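Zinc transport protein ZntB (Vibrio parahaemolyticus RIMD 2210633, PDB 3CK6) probably imports zinc ions across the inner membrane together with protons, through a homopentamer whose cytoplasmic part, the portion seen in this structure, is funnel-shaped. Local coordinates at residues E[226-229]-E[230-234]; E[238-241]-E[242-246]. The protein carries 1 engineered substitution. All blocks are in the same frame, centred on the assembly; numbering follows the deposited sequence.

Contact 1 of 2, residues E[226-229]-E[230-234]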
ATOM      1  N   ILE E 226       6.848 -12.527  12.677  1.00 25.80           N
ATOM      2  CA  ILE E 226       6.032 -11.730  13.603  1.00 27.14           C
ATOM      3  C   ILE E 226       4.580 -11.615  13.121  1.00 27.23           C
ATOM      4  O   ILE E 226       3.658 -11.834  13.900  1.00 27.53           O
ATOM      5  CB  ILE E 226       6.661 -10.332  13.856  1.00 27.11           C
ATOM      6  CG1 ILE E 226       7.931 -10.485  14.697  1.00 26.96           C
ATOM      7  CG2 ILE E 226       5.653  -9.381  14.595  1.00 27.19           C
ATOM      8  CD1 ILE E 226       8.627  -9.211  14.956  1.00 30.74           C
ATOM      9  N   GLU E 227       4.385 -11.277  11.843  1.00 27.82           N
ATOM     10  CA  GLU E 227       3.030 -11.158  11.282  1.00 28.43           C
ATOM     11  C   GLU E 227       2.295 -12.467  11.318  1.00 27.76           C
ATOM     12  O   GLU E 227       1.089 -12.505  11.578  1.00 28.40           O
ATOM     13  CB  GLU E 227       3.030 -10.600   9.853  1.00 29.19           C
ATOM     14  CG  GLU E 227       3.501  -9.180   9.763  1.00 33.14           C
ATOM     15  CD  GLU E 227       2.596  -8.212  10.515  1.00 36.47           C
ATOM     16  OE1 GLU E 227       3.137  -7.379  11.262  1.00 39.32           O
ATOM     17  OE2 GLU E 227       1.357  -8.300  10.364  1.00 37.26           O
ATOM     18  N   PHE E 228       3.023 -13.553  11.093  1.00 27.38           N
ATOM     19  CA  PHE E 228       2.439 -14.870  11.173  1.00 25.98           C
ATOM     20  C   PHE E 228       2.009 -15.184  12.606  1.00 25.80           C
ATOM     21  O   PHE E 228       0.890 -15.665  12.829  1.00 23.91           O
ATOM     22  CB  PHE E 228       3.400 -15.945  10.665  1.00 26.73           C
ATOM     23  CG  PHE E 228       2.928 -17.335  10.936  1.00 26.95           C
ATOM     24  CD1 PHE E 228       1.747 -17.813  10.358  1.00 23.75           C
ATOM     25  CD2 PHE E 228       3.662 -18.171  11.768  1.00 28.39           C
ATOM     26  CE1 PHE E 228       1.298 -19.118  10.609  1.00 26.40           C
ATOM     27  CE2 PHE E 228       3.235 -19.460  12.031  1.00 27.28           C
ATOM     28  CZ  PHE E 228       2.036 -19.942  11.459  1.00 27.85           C
ATOM     29  N   TYR E 229       2.890 -14.919  13.574  1.00 25.23           N
ATOM     30  CA  TYR E 229       2.532 -15.191  14.991  1.00 25.72           C
ATOM     31  C   TYR E 229       1.344 -14.345  15.435  1.00 25.20           C
ATOM     32  O   TYR E 229       0.493 -14.819  16.179  1.00 24.60           O
ATOM     33  CB  TYR E 229       3.714 -14.966  15.932  1.00 25.55           C
ATOM     34  CG  TYR E 229       4.840 -15.977  15.786  1.00 24.99           C
ATOM     35  CD1 TYR E 229       4.629 -17.230  15.191  1.00 24.67           C
ATOM     36  CD2 TYR E 229       6.104 -15.684  16.264  1.00 26.90           C
ATOM     37  CE1 TYR E 229       5.666 -18.160  15.075  1.00 26.82           C
ATOM     38  CE2 TYR E 229       7.152 -16.598  16.148  1.00 28.08           C
ATOM     39  CZ  TYR E 229       6.933 -17.823  15.554  1.00 27.97           C
ATOM     40  OH  TYR E 229       7.989 -18.703  15.448  1.00 28.80           O
ATOM     41  N   LEU E 230       1.298 -13.095  14.984  1.00 25.40           N
ATOM     42  CA  LEU E 230       0.157 -12.217  15.279  1.00 26.16           C
ATOM     43  C   LEU E 230      -1.116 -12.795  14.668  1.00 26.56           C
ATOM     44  O   LEU E 230      -2.183 -12.692  15.257  1.00 26.24           O
ATOM     45  CB  LEU E 230       0.399 -10.812  14.779  1.00 25.79           C
ATOM     46  CG  LEU E 230       1.281  -9.878  15.601  1.00 27.56           C
ATOM     47  CD1 LEU E 230       1.616  -8.692  14.722  1.00 28.26           C
ATOM     48  CD2 LEU E 230       0.519  -9.450  16.845  1.00 28.04           C
ATOM     49  N   GLY E 231      -0.991 -13.431  13.498  1.00 26.17           N
ATOM     50  CA  GLY E 231      -2.116 -14.117  12.856  1.00 26.13           C
ATOM     51  C   GLY E 231      -2.580 -15.340  13.628  1.00 26.53           C
ATOM     52  O   GLY E 231      -3.773 -15.595  13.729  1.00 26.34           O
ATOM     53  N   GLU E 232      -1.631 -16.090  14.182  1.00 26.55           N
ATOM     54  CA  GLU E 232      -1.948 -17.203  15.081  1.00 26.78           C
ATOM     55  C   GLU E 232      -2.612 -16.771  16.402  1.00 26.81           C
ATOM     56  O   GLU E 232      -3.423 -17.513  16.942  1.00 26.05           O
ATOM     57  CB  GLU E 232      -0.695 -17.985  15.412  1.00 26.84           C
ATOM     58  CG  GLU E 232      -0.187 -18.824  14.264  1.00 29.53           C
ATOM     59  CD  GLU E 232       0.831 -19.827  14.735  1.00 34.00           C
ATOM     60  OE1 GLU E 232       0.464 -21.007  14.869  1.00 33.80           O
ATOM     61  OE2 GLU E 232       1.994 -19.426  14.988  1.00 36.83           O
ATOM     62  N   VAL E 233      -2.251 -15.607  16.932  1.00 27.39           N
ATOM     63  CA  VAL E 233      -2.894 -15.138  18.171  1.00 28.65           C
ATOM     64  C   VAL E 233      -4.357 -14.764  17.925  1.00 29.10           C
ATOM     65  O   VAL E 233      -5.240 -15.127  18.712  1.00 30.01           O
ATOM     66  CB  VAL E 233      -2.135 -13.955  18.829  1.00 28.24           C
ATOM     67  CG1 VAL E 233      -2.896 -13.472  20.054  1.00 29.42           C
ATOM     68  CG2 VAL E 233      -0.726 -14.373  19.233  1.00 28.06           C
ATOM     69  N   ALA E 234      -4.599 -14.036  16.836  1.00 30.42           N
ATOM     70  CA  ALA E 234      -5.955 -13.696  16.380  1.00 31.39           C
ATOM     71  C   ALA E 234      -6.843 -14.929  16.167  1.00 32.07           C
ATOM     72  O   ALA E 234      -8.038 -14.921  16.518  1.00 32.40           O
ATOM     73  CB  ALA E 234      -5.895 -12.835  15.113  1.00 31.39           C
TER
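Glu232 lays its side chain against Phe228, one helical turn earlier. Its CG sits over one face of the ring, offset toward the rim, 4.1 Å from the centroid of the Phe228 ring in a CH-pi contact. The carboxylate overhangs the CZ–CE2 rim, its plane 19° from that of the ring, with Glu232 OE2 3.2 Å from Phe228 CE2. The same oxygen lies at the edge of the neighbouring Tyr229 ring, near its plane, 3.4 Å from Tyr229 CD1. Phe228, with CG anti to its own nitrogen (chi1 171°), sends its ring outward; Glu232, with CG anti to its carbonyl carbon (chi1 -73°) and an extended chain, reaches back toward the preceding turn to meet it.

Around the helix, Leu230 CD1 packs beside Ile226 CG2 at 4.1 Å, the two side chains pointing the same way, and also approaches Glu227 OE1 at 4.0 Å. That oxygen has its polar partner in Lys184, by a salt bridge. Beneath these side chains, i to i+4 backbone bonds hold the spacing, among them Glu232 N to Phe228 O at 2.9 Å.

Further out, Ile226 and Tyr229 reach helices 134-161 and 173-199, while Phe228 packs on Arg185 and Glu232 on Ile181 of a second subunit. Over the Phe228 face the CH-pi contact of CG is probably the favourable part, whereas OE2 would probably gain more from the slightly positive C-H edge of Tyr229, which places an acidic group among aromatic rings beside the subunit interface.

Contact 2 of 2, residues E[238-241]-E[242-246]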
ATOM      1  N   ASP E 238     -10.275 -16.333  18.119  1.00 39.21           N
ATOM      2  CA  ASP E 238     -11.469 -16.884  17.454  1.00 40.26           C
ATOM      3  C   ASP E 238     -11.833 -18.274  17.978  1.00 40.62           C
ATOM      4  O   ASP E 238     -13.013 -18.588  18.119  1.00 40.66           O
ATOM      5  CB  ASP E 238     -11.296 -16.949  15.926  1.00 40.40           C
ATOM      6  CG  ASP E 238     -11.280 -15.573  15.266  1.00 42.23           C
ATOM      7  OD1 ASP E 238     -10.927 -15.508  14.067  1.00 45.59           O
ATOM      8  OD2 ASP E 238     -11.598 -14.561  15.929  1.00 43.49           O
ATOM      9  N   GLU E 239     -10.820 -19.102  18.240  1.00 41.30           N
ATOM     10  CA  GLU E 239     -11.015 -20.441  18.817  1.00 41.92           C
ATOM     11  C   GLU E 239     -11.748 -20.392  20.159  1.00 42.13           C
ATOM     12  O   GLU E 239     -12.744 -21.101  20.364  1.00 41.79           O
ATOM     13  CB  GLU E 239      -9.672 -21.148  19.000  1.00 41.91           C
ATOM     14  CG  GLU E 239      -9.459 -22.342  18.104  1.00 43.07           C
ATOM     15  CD  GLU E 239      -8.279 -23.199  18.535  1.00 44.14           C
ATOM     16  OE1 GLU E 239      -7.118 -22.777  18.329  1.00 46.24           O
ATOM     17  OE2 GLU E 239      -8.511 -24.304  19.067  1.00 44.64           O
ATOM     18  N   ILE E 240     -11.237 -19.550  21.058  1.00 42.50           N
ATOM     19  CA  ILE E 240     -11.822 -19.333  22.384  1.00 43.17           C
ATOM     20  C   ILE E 240     -13.260 -18.822  22.299  1.00 44.09           C
ATOM     21  O   ILE E 240     -14.153 -19.373  22.940  1.00 44.18           O
ATOM     22  CB  ILE E 240     -10.962 -18.352  23.218  1.00 42.99           C
ATOM     23  CG1 ILE E 240      -9.617 -18.990  23.561  1.00 42.20           C
ATOM     24  CG2 ILE E 240     -11.705 -17.909  24.509  1.00 42.94           C
ATOM     25  CD1 ILE E 240      -8.572 -18.004  24.045  1.00 40.16           C
ATOM     26  N   LYS E 241     -13.472 -17.779  21.499  1.00 45.32           N
ATOM     27  CA  LYS E 241     -14.777 -17.132  21.371  1.00 46.68           C
ATOM     28  C   LYS E 241     -15.846 -18.116  20.900  1.00 47.41           C
ATOM     29  O   LYS E 241     -16.952 -18.161  21.458  1.00 47.49           O
ATOM     30  CB  LYS E 241     -14.675 -15.945  20.414  1.00 46.89           C
ATOM     31  CG  LYS E 241     -15.310 -14.653  20.919  1.00 48.25           C
ATOM     32  CD  LYS E 241     -16.742 -14.471  20.414  1.00 49.34           C
ATOM     33  CE  LYS E 241     -17.194 -13.003  20.489  1.00 49.60           C
ATOM     34  NZ  LYS E 241     -16.525 -12.128  19.458  1.00 50.57           N
ATOM     35  N   HIS E 242     -15.496 -18.913  19.892  1.00 48.40           N
ATOM     36  CA  HIS E 242     -16.362 -19.960  19.353  1.00 49.59           C
ATOM     37  C   HIS E 242     -16.669 -21.027  20.411  1.00 50.14           C
ATOM     38  O   HIS E 242     -17.830 -21.351  20.654  1.00 50.07           O
ATOM     39  CB  HIS E 242     -15.701 -20.595  18.125  1.00 49.69           C
ATOM     40  CG  HIS E 242     -16.655 -21.311  17.219  1.00 51.13           C
ATOM     41  ND1 HIS E 242     -16.825 -22.680  17.244  1.00 52.23           N
ATOM     42  CD2 HIS E 242     -17.477 -20.848  16.247  1.00 52.02           C
ATOM     43  CE1 HIS E 242     -17.712 -23.030  16.330  1.00 52.25           C
ATOM     44  NE2 HIS E 242     -18.124 -21.938  15.711  1.00 53.06           N
ATOM     45  N   ASN E 243     -15.621 -21.545  21.047  1.00 50.91           N
ATOM     46  CA  ASN E 243     -15.731 -22.555  22.102  1.00 51.90           C
ATOM     47  C   ASN E 243     -16.606 -22.108  23.285  1.00 52.65           C
ATOM     48  O   ASN E 243     -17.323 -22.919  23.880  1.00 52.81           O
ATOM     49  CB  ASN E 243     -14.320 -22.942  22.571  1.00 51.71           C
ATOM     50  CG  ASN E 243     -14.315 -24.048  23.613  1.00 51.80           C
ATOM     51  OD1 ASN E 243     -14.517 -23.796  24.801  1.00 51.48           O
ATOM     52  ND2 ASN E 243     -14.042 -25.273  23.177  1.00 51.26           N
ATOM     53  N   ARG E 244     -16.554 -20.815  23.595  1.00 53.73           N
ATOM     54  CA  ARG E 244     -17.203 -20.253  24.775  1.00 54.89           C
ATOM     55  C   ARG E 244     -18.720 -20.177  24.636  1.00 55.56           C
ATOM     56  O   ARG E 244     -19.450 -20.674  25.498  1.00 55.55           O
ATOM     57  CB  ARG E 244     -16.624 -18.870  25.091  1.00 55.20           C
ATOM     58  CG  ARG E 244     -16.485 -18.587  26.571  1.00 55.88           C
ATOM     59  CD  ARG E 244     -15.215 -17.806  26.843  1.00 56.95           C
ATOM     60  NE  ARG E 244     -14.442 -18.420  27.922  1.00 58.19           N
ATOM     61  CZ  ARG E 244     -13.224 -18.038  28.299  1.00 58.96           C
ATOM     62  NH1 ARG E 244     -12.613 -17.019  27.704  1.00 58.20           N
ATOM     63  NH2 ARG E 244     -12.615 -18.677  29.292  1.00 59.50           N
ATOM     64  N   ASP E 245     -19.198 -19.570  23.552  1.00 56.29           N
ATOM     65  CA  ASP E 245     -20.644 -19.464  23.332  1.00 56.93           C
ATOM     66  C   ASP E 245     -21.264 -20.587  22.477  1.00 57.23           C
ATOM     67  O   ASP E 245     -22.454 -20.537  22.169  1.00 57.17           O
ATOM     68  CB  ASP E 245     -21.041 -18.067  22.826  1.00 57.12           C
ATOM     69  CG  ASP E 245     -20.250 -17.630  21.607  1.00 57.26           C
ATOM     70  OD1 ASP E 245     -20.199 -18.383  20.608  1.00 57.96           O
ATOM     71  OD2 ASP E 245     -19.693 -16.513  21.645  1.00 57.87           O
ATOM     72  N   GLU E 246     -20.471 -21.591  22.104  1.00 57.53           N
ATOM     73  CA  GLU E 246     -21.026 -22.829  21.543  1.00 57.94           C
ATOM     74  C   GLU E 246     -21.383 -23.806  22.666  1.00 58.19           C
ATOM     75  O   GLU E 246     -22.380 -24.526  22.581  1.00 58.03           O
ATOM     76  CB  GLU E 246     -20.063 -23.495  20.551  1.00 57.95           C
ATOM     77  CG  GLU E 246     -20.021 -22.863  19.149  1.00 58.33           C
ATOM     78  CD  GLU E 246     -21.262 -23.143  18.307  1.00 58.79           C
ATOM     79  OE1 GLU E 246     -21.650 -22.260  17.511  1.00 59.00           O
ATOM     80  OE2 GLU E 246     -21.848 -24.240  18.433  1.00 59.27           O
TER
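Asp245 takes chi1 of 53°, which sets CG between its backbone nitrogen and carbonyl carbon and turns the carboxylate back over the preceding turn. Asp245 OD2 consequently lies 3.2 Å from Lys241 O, an approach of two acceptors that bonds neither and is probably unfavourable for an ionised carboxylate, and 3.8 Å from Lys241 CD. The lysine brings its methylene chain to the acid but not its charge: Lys241 NZ remains 5.8 Å from Asp245 OD2, and lies close to the like-charged ammonium of Lys241 of a third subunit.

Ile240 directs CG2 anti to its nitrogen, and this methyl makes van der Waals contact with the guanidinium end of Arg244, whose NH1 is 3.4 Å from Ile240 CG2. The two side chains run side by side. Arg244 NH2 has weak, long ion pairs with Glu168 and with Glu246 of a third subunit.

His242 N to Asp238 O (3.1 Å) and Asn243 N to Glu239 O are nearly straight, at 164° and 165°, whereas Asp245 N to Lys241 O has stretched to 3.4 Å and is weak, consistent with fraying.

His242 stacks edge-to-face with His173 of a second subunit, and Glu239 packs on its Ile174. The arrangement is that of the last modelled turns of helix 209-246, close to the end of the crystallised fragment of a CorA-family cytoplasmic domain, where subunits of the pentamer meet.

Contacts 1 and 2 lie in series on one helix, 209-246, with centres 18 Å apart and no touch between their residues. Contact 1 comes first, about 23 Å from the chain centre, where the helix still packs against helices 134-161 and 173-199; contact 2 lies about 39 Å out on the same side, where its same-chain neighbours come from loops. Both touch the second subunit, but contact 2 also meets a third. The growing share of neighbouring chains along the helix suggests that the subunits converge toward its C-terminal end, consistent with the funnel-shaped pentamer that this domain forms; in the CorA family the membrane segments follow this helix.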